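Local structure of sensor protein kinase WalK (Staphylococcus aureus, 4YWZ) at residues D13-N18 against M56-E61; F64-K67 against I71-T74; K114-V119 against D142-L147. The protein is an essential histidine kinase of a two-component system, whose extracellular receptor domain, described here, probably senses signals outside the cell. The protein carries 1 engineered substitution. All blocks are in the same frame, centred on the assembly; numbering follows the deposited sequence.

Contact 1 of 3, residues D13-N18 against M56-E61; sequences DNFKKN and MQEIGE. Engineered in segment 56-61: Met56 (natural residue Arg).
Phe15 and Glu58 make the apolar half of this contact: the ring atom CE2 of Phe15 lies 3.8 Å from CG of Glu58 and equally near its CB. The two side chains run antiparallel past one another, and CG approaches the ring obliquely. A chi1 of -60° puts CG of Glu58 beside its backbone N and against CE2; the bend at chi2 (93°) then turns the carboxylate away from the line of the chain. Phe15 carries its ring anti to the backbone N, reaching out from the helix toward the turn.

A polar group meets an apolar one where ND2 of Asn18 stands 3.3 Å from the methyl CE of Met56. Met56, engineered from Arg and present as selenomethionine, extends straight beyond CG to bring CE there. Asn18 finds its polar partner across the dimer, where its OD1 accepts a hydrogen bond from ND2 of Asn14 of the second subunit.

Within 56-61, a type I turn from Met56 to Ile59 brings Glu58 up to the helix. The turn packs against helix 7-37, where Ile19 also touches Met56, Glu58 and Ile59. It leads into strand 59-66, which opens with a classic beta bulge at Gly60 and Glu61 against Glu137 of strand 129-138.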
ATOM      1  N   ASP A  13       1.983  -8.590  -6.200  1.00 23.00           N
ATOM      2  CA  ASP A  13       0.985  -9.465  -5.559  1.00 26.00           C
ATOM      3  C   ASP A  13       0.435  -8.870  -4.303  1.00 23.27           C
ATOM      4  O   ASP A  13      -0.713  -8.968  -4.067  1.00 25.08           O
ATOM      5  CB  ASP A  13       1.570 -10.829  -5.207  1.00 27.54           C
ATOM      6  CG  ASP A  13       1.818 -11.736  -6.413  1.00 35.62           C
ATOM      7  OD1 ASP A  13       1.355 -11.502  -7.537  1.00 36.88           O
ATOM      8  OD2 ASP A  13       2.530 -12.691  -6.196  1.00 38.18           O
ATOM      9  N   ASN A  14       1.248  -8.182  -3.477  1.00 22.27           N
ATOM     10  CA  ASN A  14       0.756  -7.604  -2.275  1.00 20.04           C
ATOM     11  C   ASN A  14      -0.231  -6.447  -2.608  1.00 19.05           C
ATOM     12  O   ASN A  14      -1.322  -6.275  -1.981  1.00 18.81           O
ATOM     13  CB  ASN A  14       1.880  -6.951  -1.411  1.00 23.27           C
ATOM     14  CG  ASN A  14       2.899  -7.880  -0.900  1.00 27.55           C
ATOM     15  OD1 ASN A  14       2.673  -9.063  -0.758  1.00 30.66           O
ATOM     16  ND2 ASN A  14       4.103  -7.302  -0.572  1.00 28.29           N
ATOM     17  N   PHE A  15       0.140  -5.628  -3.626  1.00 18.66           N
ATOM     18  CA  PHE A  15      -0.734  -4.518  -4.048  1.00 18.34           C
ATOM     19  C   PHE A  15      -2.133  -5.066  -4.468  1.00 16.88           C
ATOM     20  O   PHE A  15      -3.141  -4.522  -4.027  1.00 18.85           O
ATOM     21  CB  PHE A  15      -0.106  -3.808  -5.232  1.00 18.22           C
ATOM     22  CG  PHE A  15      -0.913  -2.651  -5.752  1.00 17.85           C
ATOM     23  CD1 PHE A  15      -1.884  -2.866  -6.694  1.00 20.25           C
ATOM     24  CD2 PHE A  15      -0.656  -1.345  -5.361  1.00 17.72           C
ATOM     25  CE1 PHE A  15      -2.664  -1.810  -7.202  1.00 20.01           C
ATOM     26  CE2 PHE A  15      -1.391  -0.314  -5.850  1.00 20.76           C
ATOM     27  CZ  PHE A  15      -2.419  -0.552  -6.762  1.00 21.08           C
ATOM     28  N   LYS A  16      -2.135  -6.104  -5.299  1.00 20.25           N
ATOM     29  CA  LYS A  16      -3.397  -6.720  -5.856  1.00 19.80           C
ATOM     30  C   LYS A  16      -4.197  -7.333  -4.719  1.00 21.55           C
ATOM     31  O   LYS A  16      -5.407  -7.107  -4.592  1.00 21.59           O
ATOM     32  CB  LYS A  16      -3.083  -7.727  -6.915  1.00 19.51           C
ATOM     33  CG  LYS A  16      -2.511  -7.100  -8.177  1.00 20.69           C
ATOM     34  CD  LYS A  16      -2.088  -8.197  -9.118  1.00 21.94           C
ATOM     35  CE  LYS A  16      -1.468  -7.620 -10.324  1.00 27.72           C
ATOM     36  NZ  LYS A  16      -1.085  -8.652 -11.326  1.00 28.39           N
ATOM     37  N   LYS A  17      -3.488  -8.000  -3.796  1.00 21.74           N
ATOM     38  CA  LYS A  17      -4.191  -8.683  -2.658  1.00 22.11           C
ATOM     39  C   LYS A  17      -4.879  -7.697  -1.822  1.00 21.71           C
ATOM     40  O   LYS A  17      -6.054  -7.823  -1.432  1.00 25.35           O
ATOM     41  CB  LYS A  17      -3.250  -9.513  -1.845  1.00 25.37           C
ATOM     42  CG  LYS A  17      -3.937 -10.313  -0.735  1.00 35.40           C
ATOM     43  CD  LYS A  17      -2.837 -11.012   0.098  1.00 38.24           C
ATOM     44  CE  LYS A  17      -3.492 -11.734   1.245  1.00 48.89           C
ATOM     45  NZ  LYS A  17      -2.443 -12.373   2.081  1.00 50.98           N
ATOM     46  N   ASN A  18      -4.222  -6.585  -1.532  1.00 22.21           N
ATOM     47  CA  ASN A  18      -4.799  -5.492  -0.858  1.00 21.90           C
ATOM     48  C   ASN A  18      -6.107  -4.849  -1.455  1.00 21.36           C
ATOM     49  O   ASN A  18      -7.138  -4.630  -0.778  1.00 23.86           O
ATOM     50  CB  ASN A  18      -3.695  -4.508  -0.715  1.00 29.97           C
ATOM     51  CG  ASN A  18      -3.880  -3.571   0.434  1.00 27.24           C
ATOM     52  OD1 ASN A  18      -3.922  -3.989   1.638  1.00 22.94           O
ATOM     53  ND2 ASN A  18      -4.065  -2.317   0.105  1.00 26.84           N
HETATM   54  N   MSE A  56      -9.067   5.526  -0.566  1.00 25.74           N
HETATM   55  CA  MSE A  56      -7.805   4.884  -0.395  1.00 28.61           C
HETATM   56  C   MSE A  56      -6.863   5.451  -1.467  1.00 29.53           C
HETATM   57  O   MSE A  56      -7.279   5.719  -2.618  1.00 25.16           O
HETATM   58  CB  MSE A  56      -8.035   3.389  -0.487  1.00 32.24           C
HETATM   59  CG  MSE A  56      -6.854   2.563  -0.813  1.00 41.16           C
HETATM   60 SE   MSE A  56      -7.745   0.816  -0.959  0.78 38.05          SE
HETATM   61  CE  MSE A  56      -6.005   0.085  -1.036  1.00 40.85           C
ATOM     62  N   GLN A  57      -5.594   5.655  -1.084  1.00 26.33           N
ATOM     63  CA  GLN A  57      -4.621   6.249  -2.042  1.00 26.99           C
ATOM     64  C   GLN A  57      -4.433   5.399  -3.329  1.00 24.98           C
ATOM     65  O   GLN A  57      -4.196   5.944  -4.378  1.00 25.79           O
ATOM     66  CB  GLN A  57      -3.237   6.526  -1.421  1.00 34.03           C
ATOM     67  CG  GLN A  57      -3.225   6.800   0.097  1.00 47.22           C
ATOM     68  CD  GLN A  57      -1.790   6.642   0.736  1.00 59.20           C
ATOM     69  OE1 GLN A  57      -1.608   5.910   1.712  1.00 48.33           O
ATOM     70  NE2 GLN A  57      -0.787   7.313   0.152  1.00 59.86           N
ATOM     71  N   GLU A  58      -4.455   4.112  -3.187  1.00 21.53           N
ATOM     72  CA  GLU A  58      -4.178   3.207  -4.305  1.00 19.51           C
ATOM     73  C   GLU A  58      -5.346   3.088  -5.314  1.00 19.77           C
ATOM     74  O   GLU A  58      -5.152   2.455  -6.345  1.00 19.80           O
ATOM     75  CB  GLU A  58      -3.794   1.839  -3.786  1.00 26.26           C
ATOM     76  CG  GLU A  58      -2.531   1.802  -2.873  1.00 29.06           C
ATOM     77  CD  GLU A  58      -2.779   1.903  -1.351  1.00 39.90           C
ATOM     78  OE1 GLU A  58      -3.738   2.624  -0.893  1.00 37.15           O
ATOM     79  OE2 GLU A  58      -1.964   1.257  -0.602  1.00 40.73           O
ATOM     80  N   ILE A  59      -6.561   3.584  -4.971  1.00 18.27           N
ATOM     81  CA  ILE A  59      -7.699   3.475  -5.907  1.00 18.46           C
ATOM     82  C   ILE A  59      -7.871   4.768  -6.680  1.00 19.22           C
ATOM     83  O   ILE A  59      -7.963   5.899  -6.095  1.00 22.23           O
ATOM     84  CB  ILE A  59      -8.945   3.082  -5.141  1.00 20.52           C
ATOM     85  CG1 ILE A  59      -8.777   1.604  -4.743  1.00 24.50           C
ATOM     86  CG2 ILE A  59     -10.192   3.276  -6.063  1.00 23.38           C
ATOM     87  CD1 ILE A  59      -9.937   0.967  -4.079  1.00 27.13           C
ATOM     88  N   GLY A  60      -7.893   4.659  -8.014  1.00 18.41           N
ATOM     89  CA  GLY A  60      -8.167   5.756  -8.933  1.00 20.66           C
ATOM     90  C   GLY A  60      -9.643   6.106  -9.040  1.00 22.88           C
ATOM     91  O   GLY A  60     -10.064   7.227  -8.812  1.00 23.27           O
ATOM     92  N   GLU A  61     -10.449   5.099  -9.362  1.00 17.11           N
ATOM     93  CA  GLU A  61     -11.892   5.258  -9.547  1.00 17.15           C
ATOM     94  C   GLU A  61     -12.595   3.934  -9.278  1.00 17.09           C
ATOM     95  O   GLU A  61     -12.001   2.900  -9.498  1.00 17.17           O
ATOM     96  CB  GLU A  61     -12.156   5.585 -10.967  1.00 15.81           C
ATOM     97  CG  GLU A  61     -13.619   6.002 -11.262  1.00 18.79           C
ATOM     98  CD  GLU A  61     -13.886   6.357 -12.740  1.00 21.24           C
ATOM     99  OE1 GLU A  61     -12.997   6.285 -13.607  1.00 23.55           O
ATOM    100  OE2 GLU A  61     -15.055   6.612 -13.058  1.00 21.79           O
TER

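Contact 2 of 3, residues F64-K67 against I71-T74; sequences FIDK and IIAT
Phe64 and Ala73 pair as antiparallel neighbours, with Phe64 N bonded to Ala73 O at 3.0 Å. Facing the same strand, Phe64 O receives two N-H groups: Ile72 N at 2.8 Å, nearly along the C=O axis, and Ala73 N more weakly at 3.3 Å. Ile72 and Ala73 both face Phe64, a classic beta bulge, which shifts the register of the hairpin before Ile65 meets Ile71 as a non-hydrogen-bonded pair.

The buried part is apolar. CB of Ile72 comes to the edge of the Phe64 ring, 3.8 Å from CD2 and near the ring plane, the two side chains running side by side. Leu50 of helix 46-54 packs on both Phe64 and Ala73. Ile65 and Ile71 likewise run side by side, their CG1 atoms 4.0 Å apart.

Toward the turn the contact becomes polar and partly exposed. There the methyl end of Ile72 meets a carboxylate, CD1 lying 3.7 Å from OD2 of Asp66. With chi1 at 72°, that carboxylate is turned to the hairpin turn, where OD1 accepts a bond from Ile70 N.

The chemistry thus divides: backbone bonds fix the bulged register, apolar side chains meet on both faces, and the aspartate spends its polar end on the hairpin turn.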
ATOM      1  N   PHE A  64     -19.956   1.465 -10.134  1.00 17.95           N
ATOM      2  CA  PHE A  64     -20.963   0.418  -9.996  1.00 17.75           C
ATOM      3  C   PHE A  64     -21.839   0.407 -11.248  1.00 18.52           C
ATOM      4  O   PHE A  64     -22.327   1.407 -11.710  1.00 18.37           O
ATOM      5  CB  PHE A  64     -21.810   0.578  -8.725  1.00 19.86           C
ATOM      6  CG  PHE A  64     -22.874  -0.504  -8.587  1.00 19.41           C
ATOM      7  CD1 PHE A  64     -22.546  -1.749  -8.180  1.00 23.64           C
ATOM      8  CD2 PHE A  64     -24.208  -0.243  -9.043  1.00 24.43           C
ATOM      9  CE1 PHE A  64     -23.505  -2.797  -8.147  1.00 23.79           C
ATOM     10  CE2 PHE A  64     -25.141  -1.306  -9.029  1.00 30.08           C
ATOM     11  CZ  PHE A  64     -24.776  -2.534  -8.540  1.00 26.66           C
ATOM     12  N   ILE A  65     -21.907  -0.782 -11.834  1.00 20.39           N
ATOM     13  CA  ILE A  65     -22.498  -1.082 -13.125  1.00 18.24           C
ATOM     14  C   ILE A  65     -23.591  -2.145 -12.914  1.00 20.35           C
ATOM     15  O   ILE A  65     -23.362  -3.183 -12.247  1.00 20.37           O
ATOM     16  CB  ILE A  65     -21.450  -1.559 -14.143  1.00 19.15           C
ATOM     17  CG1 ILE A  65     -20.411  -0.438 -14.350  1.00 20.23           C
ATOM     18  CG2 ILE A  65     -22.131  -2.014 -15.431  1.00 23.30           C
ATOM     19  CD1 ILE A  65     -19.130  -1.003 -14.792  1.00 21.20           C
ATOM     20  N   ASP A  66     -24.779  -1.897 -13.447  1.00 21.17           N
ATOM     21  CA  ASP A  66     -25.863  -2.813 -13.143  1.00 23.53           C
ATOM     22  C   ASP A  66     -25.839  -4.001 -14.087  1.00 24.82           C
ATOM     23  O   ASP A  66     -25.010  -4.124 -14.974  1.00 22.94           O
ATOM     24  CB  ASP A  66     -27.293  -2.110 -13.096  1.00 24.74           C
ATOM     25  CG  ASP A  66     -27.805  -1.703 -14.453  1.00 26.41           C
ATOM     26  OD1 ASP A  66     -27.344  -2.154 -15.473  1.00 23.69           O
ATOM     27  OD2 ASP A  66     -28.796  -0.919 -14.508  1.00 30.34           O
ATOM     28  N   LYS A  67     -26.838  -4.897 -13.912  1.00 27.58           N
ATOM     29  CA  LYS A  67     -26.989  -6.102 -14.771  1.00 33.80           C
ATOM     30  C   LYS A  67     -27.056  -5.914 -16.248  1.00 33.55           C
ATOM     31  O   LYS A  67     -26.628  -6.747 -17.034  1.00 32.22           O
ATOM     32  CB  LYS A  67     -28.331  -6.807 -14.428  1.00 40.61           C
ATOM     33  CG  LYS A  67     -28.304  -7.648 -13.217  1.00 44.95           C
ATOM     34  CD  LYS A  67     -29.451  -8.664 -13.306  1.00 44.70           C
ATOM     35  CE  LYS A  67     -29.020  -9.968 -13.983  1.00 56.13           C
ATOM     36  NZ  LYS A  67     -28.213 -10.910 -13.100  1.00 52.66           N
ATOM     37  N   ILE A  71     -23.829   2.156 -16.320  1.00 20.85           N
ATOM     38  CA  ILE A  71     -23.060   2.802 -15.280  1.00 18.90           C
ATOM     39  C   ILE A  71     -24.002   3.564 -14.376  1.00 22.01           C
ATOM     40  O   ILE A  71     -24.633   4.542 -14.799  1.00 24.53           O
ATOM     41  CB  ILE A  71     -21.962   3.663 -15.829  1.00 20.03           C
ATOM     42  CG1 ILE A  71     -20.985   2.812 -16.636  1.00 21.59           C
ATOM     43  CG2 ILE A  71     -21.185   4.337 -14.706  1.00 22.01           C
ATOM     44  CD1 ILE A  71     -20.076   3.550 -17.588  1.00 24.19           C
ATOM     45  N   ILE A  72     -24.058   3.148 -13.120  1.00 20.35           N
ATOM     46  CA  ILE A  72     -24.999   3.718 -12.111  1.00 21.94           C
ATOM     47  C   ILE A  72     -24.340   4.795 -11.330  1.00 25.07           C
ATOM     48  O   ILE A  72     -24.979   5.874 -10.968  1.00 24.86           O
ATOM     49  CB  ILE A  72     -25.510   2.574 -11.164  1.00 23.18           C
ATOM     50  CG1 ILE A  72     -26.297   1.493 -11.915  1.00 29.57           C
ATOM     51  CG2 ILE A  72     -26.390   3.118 -10.035  1.00 26.35           C
ATOM     52  CD1 ILE A  72     -27.404   2.067 -12.773  1.00 25.68           C
ATOM     53  N   ALA A  73     -23.059   4.599 -11.005  1.00 21.52           N
ATOM     54  CA  ALA A  73     -22.375   5.503 -10.082  1.00 20.61           C
ATOM     55  C   ALA A  73     -20.884   5.409 -10.361  1.00 20.79           C
ATOM     56  O   ALA A  73     -20.378   4.365 -10.726  1.00 19.27           O
ATOM     57  CB  ALA A  73     -22.624   5.113  -8.652  1.00 21.85           C
ATOM     58  N   THR A  74     -20.231   6.541 -10.084  1.00 21.76           N
ATOM     59  CA  THR A  74     -18.791   6.660 -10.112  1.00 21.02           C
ATOM     60  C   THR A  74     -18.318   7.519  -8.951  1.00 23.67           C
ATOM     61  O   THR A  74     -19.033   8.415  -8.466  1.00 24.65           O
ATOM     62  CB  THR A  74     -18.250   7.290 -11.430  1.00 23.29           C
ATOM     63  OG1 THR A  74     -16.822   7.435 -11.339  1.00 24.48           O
ATOM     64  CG2 THR A  74     -18.857   8.656 -11.776  1.00 24.95           C
TER

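Contact 3 of 3, residues K114-V119 against D142-L147; sequences KDRVWV and DVYNQL
Arg116 of strand 114-126 lays its guanidinium flat on the ring of Tyr144 in helix 141-149, the one pair of side chains that joins these two segments. The strand approaches this point through Asp115, whose backbone is bonded to Lys108 of the neighbouring strand 102-109, the strand whose Leu107 also touches Arg116 itself. At Arg116 the side chain turns toward the helix. Its aliphatic part runs out straight through the second torsion and then bends at the third (chi3 -72°), which swings the guanidinium over the ring. The two planes are only 4° apart, and CZ stands 4.0 Å from the ring centroid, 11° off its normal, so the stack is also a cation-pi interaction. Each part of the group has its own place on the ring: NE lies 3.9 Å from CD2 of Tyr144, NH1 4.0 Å from CE1, and NH2 3.9 Å from CG, while CD comes beside CE2 at 4.0 Å. The chains themselves run crosswise, although their flat ends lie parallel.

In the Cache-type receptor domain, this contact ties the last helix back to the antiparallel sheet at the surface of the domain, where both side chains are partly exposed. The delocalised positive charge of the guanidinium faces the pi cloud of the ring, which probably helps hold the arginine in place without a direct polar bond to the helix.

Beyond it, Val117 points away from the helix and, like Val119 two residues on, packs on Ile106 of strand 102-109, with backbone bonds from Val117 to Ile106 and from Val119 to His104. Between them Trp118 turns its indole to Lys16 of helix 7-37 and to Ile140, with NE1 bonded to OD2 of Asp103.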
ATOM      1  N   LYS A 114       0.382   8.023 -20.860  1.00 29.24           N
ATOM      2  CA  LYS A 114      -0.078   6.660 -20.536  1.00 29.17           C
ATOM      3  C   LYS A 114       0.655   6.047 -19.270  1.00 28.13           C
ATOM      4  O   LYS A 114       1.887   5.967 -19.100  1.00 25.90           O
ATOM      5  CB  LYS A 114       0.125   5.766 -21.770  1.00 32.58           C
ATOM      6  CG  LYS A 114      -0.822   6.059 -22.887  1.00 36.59           C
ATOM      7  CD  LYS A 114      -0.507   5.067 -24.028  1.00 48.68           C
ATOM      8  CE  LYS A 114      -1.446   5.284 -25.212  1.00 54.58           C
ATOM      9  NZ  LYS A 114      -2.807   5.578 -24.651  1.00 53.74           N
ATOM     10  N   ASP A 115      -0.169   5.644 -18.279  1.00 24.12           N
ATOM     11  CA  ASP A 115       0.261   5.037 -17.082  1.00 21.92           C
ATOM     12  C   ASP A 115      -0.310   3.563 -17.053  1.00 19.83           C
ATOM     13  O   ASP A 115      -1.440   3.375 -17.474  1.00 20.09           O
ATOM     14  CB  ASP A 115      -0.444   5.713 -15.858  1.00 23.05           C
ATOM     15  CG  ASP A 115       0.037   7.147 -15.572  1.00 33.55           C
ATOM     16  OD1 ASP A 115       1.224   7.376 -15.953  1.00 25.30           O
ATOM     17  OD2 ASP A 115      -0.859   7.988 -15.128  1.00 34.23           O
ATOM     18  N   ARG A 116       0.463   2.645 -16.553  1.00 20.50           N
ATOM     19  CA  ARG A 116      -0.054   1.265 -16.194  1.00 21.03           C
ATOM     20  C   ARG A 116      -1.071   1.303 -15.065  1.00 18.57           C
ATOM     21  O   ARG A 116      -0.841   1.874 -14.030  1.00 19.00           O
ATOM     22  CB  ARG A 116       1.030   0.314 -15.807  1.00 29.57           C
ATOM     23  CG  ARG A 116       1.551  -0.406 -17.042  1.00 43.72           C
ATOM     24  CD  ARG A 116       2.664  -1.378 -16.752  1.00 44.95           C
ATOM     25  NE  ARG A 116       3.800  -0.584 -16.440  1.00 51.75           N
ATOM     26  CZ  ARG A 116       5.059  -0.973 -16.529  1.00 51.52           C
ATOM     27  NH1 ARG A 116       5.371  -2.189 -16.941  1.00 58.03           N
ATOM     28  NH2 ARG A 116       5.996  -0.104 -16.140  1.00 43.03           N
ATOM     29  N   VAL A 117      -2.266   0.700 -15.296  1.00 16.55           N
ATOM     30  CA  VAL A 117      -3.372   0.712 -14.350  1.00 17.06           C
ATOM     31  C   VAL A 117      -3.935  -0.696 -14.235  1.00 18.68           C
ATOM     32  O   VAL A 117      -4.007  -1.398 -15.198  1.00 17.54           O
ATOM     33  CB  VAL A 117      -4.486   1.651 -14.835  1.00 18.14           C
ATOM     34  CG1 VAL A 117      -5.745   1.489 -13.986  1.00 18.02           C
ATOM     35  CG2 VAL A 117      -3.986   3.108 -14.727  1.00 20.51           C
ATOM     36  N   TRP A 118      -4.252  -1.137 -13.057  1.00 16.86           N
ATOM     37  CA  TRP A 118      -4.739  -2.461 -12.858  1.00 16.64           C
ATOM     38  C   TRP A 118      -6.235  -2.334 -12.703  1.00 16.07           C
ATOM     39  O   TRP A 118      -6.765  -1.657 -11.799  1.00 18.06           O
ATOM     40  CB  TRP A 118      -4.130  -3.140 -11.618  1.00 17.83           C
ATOM     41  CG  TRP A 118      -4.446  -4.573 -11.468  1.00 16.31           C
ATOM     42  CD1 TRP A 118      -4.214  -5.535 -12.372  1.00 17.39           C
ATOM     43  CD2 TRP A 118      -5.066  -5.237 -10.334  1.00 17.99           C
ATOM     44  NE1 TRP A 118      -4.643  -6.792 -11.890  1.00 20.34           N
ATOM     45  CE2 TRP A 118      -5.181  -6.622 -10.660  1.00 20.71           C
ATOM     46  CE3 TRP A 118      -5.580  -4.795  -9.126  1.00 19.24           C
ATOM     47  CZ2 TRP A 118      -5.721  -7.556  -9.771  1.00 18.88           C
ATOM     48  CZ3 TRP A 118      -6.174  -5.719  -8.269  1.00 18.38           C
ATOM     49  CH2 TRP A 118      -6.243  -7.073  -8.617  1.00 18.17           C
ATOM     50  N   VAL A 119      -6.981  -3.089 -13.530  1.00 14.72           N
ATOM     51  CA  VAL A 119      -8.434  -3.054 -13.536  1.00 15.59           C
ATOM     52  C   VAL A 119      -8.906  -4.379 -12.917  1.00 16.36           C
ATOM     53  O   VAL A 119      -8.444  -5.485 -13.268  1.00 17.52           O
ATOM     54  CB  VAL A 119      -9.041  -3.019 -14.964  1.00 17.55           C
ATOM     55  CG1 VAL A 119     -10.563  -3.307 -14.985  1.00 18.47           C
ATOM     56  CG2 VAL A 119      -8.642  -1.715 -15.651  1.00 20.67           C
ATOM     57  N   ASP A 142       2.223   3.005  -9.122  1.00 21.94           N
ATOM     58  CA  ASP A 142       3.018   3.408  -7.999  1.00 26.12           C
ATOM     59  C   ASP A 142       4.030   2.337  -7.585  1.00 24.04           C
ATOM     60  O   ASP A 142       5.126   2.720  -7.116  1.00 23.00           O
ATOM     61  CB  ASP A 142       2.124   3.820  -6.809  1.00 30.50           C
ATOM     62  CG  ASP A 142       1.356   5.210  -6.974  1.00 28.33           C
ATOM     63  OD1 ASP A 142       1.785   6.138  -7.733  1.00 36.16           O
ATOM     64  OD2 ASP A 142       0.404   5.346  -6.146  1.00 39.39           O
ATOM     65  N   VAL A 143       3.725   1.011  -7.732  1.00 18.31           N
ATOM     66  CA  VAL A 143       4.627  -0.112  -7.499  1.00 19.76           C
ATOM     67  C   VAL A 143       5.783  -0.073  -8.518  1.00 20.34           C
ATOM     68  O   VAL A 143       6.943  -0.067  -8.161  1.00 20.20           O
ATOM     69  CB  VAL A 143       3.928  -1.473  -7.516  1.00 22.91           C
ATOM     70  CG1 VAL A 143       4.957  -2.496  -7.234  1.00 22.75           C
ATOM     71  CG2 VAL A 143       2.744  -1.422  -6.472  1.00 26.17           C
ATOM     72  N   TYR A 144       5.434  -0.013  -9.809  1.00 20.32           N
ATOM     73  CA  TYR A 144       6.464   0.062 -10.849  1.00 21.14           C
ATOM     74  C   TYR A 144       7.366   1.241 -10.705  1.00 19.75           C
ATOM     75  O   TYR A 144       8.605   1.114 -10.856  1.00 21.88           O
ATOM     76  CB  TYR A 144       5.761  -0.003 -12.216  1.00 21.06           C
ATOM     77  CG  TYR A 144       5.082  -1.327 -12.556  1.00 22.33           C
ATOM     78  CD1 TYR A 144       5.810  -2.484 -12.897  1.00 29.33           C
ATOM     79  CD2 TYR A 144       3.748  -1.414 -12.590  1.00 22.52           C
ATOM     80  CE1 TYR A 144       5.119  -3.649 -13.246  1.00 28.36           C
ATOM     81  CE2 TYR A 144       3.074  -2.596 -12.954  1.00 27.50           C
ATOM     82  CZ  TYR A 144       3.762  -3.668 -13.282  1.00 28.47           C
ATOM     83  OH  TYR A 144       3.061  -4.796 -13.598  1.00 30.58           O
ATOM     84  N   ASN A 145       6.807   2.379 -10.344  1.00 18.68           N
ATOM     85  CA  ASN A 145       7.582   3.619 -10.143  1.00 18.94           C
ATOM     86  C   ASN A 145       8.576   3.446  -8.992  1.00 25.21           C
ATOM     87  O   ASN A 145       9.728   3.819  -9.071  1.00 25.03           O
ATOM     88  CB  ASN A 145       6.750   4.841  -9.894  1.00 20.95           C
ATOM     89  CG  ASN A 145       6.043   5.402 -11.160  1.00 23.69           C
ATOM     90  OD1 ASN A 145       6.495   5.181 -12.277  1.00 24.43           O
ATOM     91  ND2 ASN A 145       4.934   6.034 -10.946  1.00 26.45           N
ATOM     92  N   GLN A 146       8.101   2.843  -7.910  1.00 21.44           N
ATOM     93  CA  GLN A 146       9.011   2.651  -6.748  1.00 22.61           C
ATOM     94  C   GLN A 146      10.105   1.638  -7.090  1.00 22.90           C
ATOM     95  O   GLN A 146      11.244   1.827  -6.676  1.00 24.24           O
ATOM     96  CB  GLN A 146       8.191   2.327  -5.541  1.00 25.93           C
ATOM     97  CG  GLN A 146       9.118   2.150  -4.325  1.00 28.25           C
ATOM     98  CD  GLN A 146       9.992   3.351  -3.918  1.00 37.31           C
ATOM     99  OE1 GLN A 146       9.860   4.488  -4.428  1.00 36.92           O
ATOM    100  NE2 GLN A 146      10.924   3.061  -2.940  1.00 36.03           N
ATOM    101  N   LEU A 147       9.791   0.582  -7.809  1.00 21.34           N
ATOM    102  CA  LEU A 147      10.785  -0.430  -8.195  1.00 23.00           C
ATOM    103  C   LEU A 147      11.853   0.240  -9.054  1.00 27.50           C
ATOM    104  O   LEU A 147      13.058  -0.002  -8.931  1.00 29.57           O
ATOM    105  CB  LEU A 147      10.107  -1.577  -8.917  1.00 26.54           C
ATOM    106  CG  LEU A 147       9.304  -2.552  -8.081  1.00 29.08           C
ATOM    107  CD1 LEU A 147       8.494  -3.486  -8.928  1.00 34.03           C
ATOM    108  CD2 LEU A 147      10.341  -3.372  -7.332  1.00 32.04           C
TER

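How the contacts relate
Contacts 1 and 3 lie on the same side of the chain's centre, their own centres about 11 Å apart, and they touch: CD2 of Phe15 packs on CG2 of Val143 at 3.6 Å, and CG of Lys16 on CZ2 of Trp118, also at 3.6 Å. Helix 7-37 thereby meets both the last helix and strand 114-126. Contact 2 lies on the opposite side of the centre, about 20 Å from contact 1 between centres, yet strand 59-66 runs through both, and OE2 of Glu61 and OG1 of Thr74, 2.6 Å apart, probably share a hydrogen bond. Contacts 2 and 3, about 25 Å apart between centres, do not touch, but the same antiparallel sheet connects them.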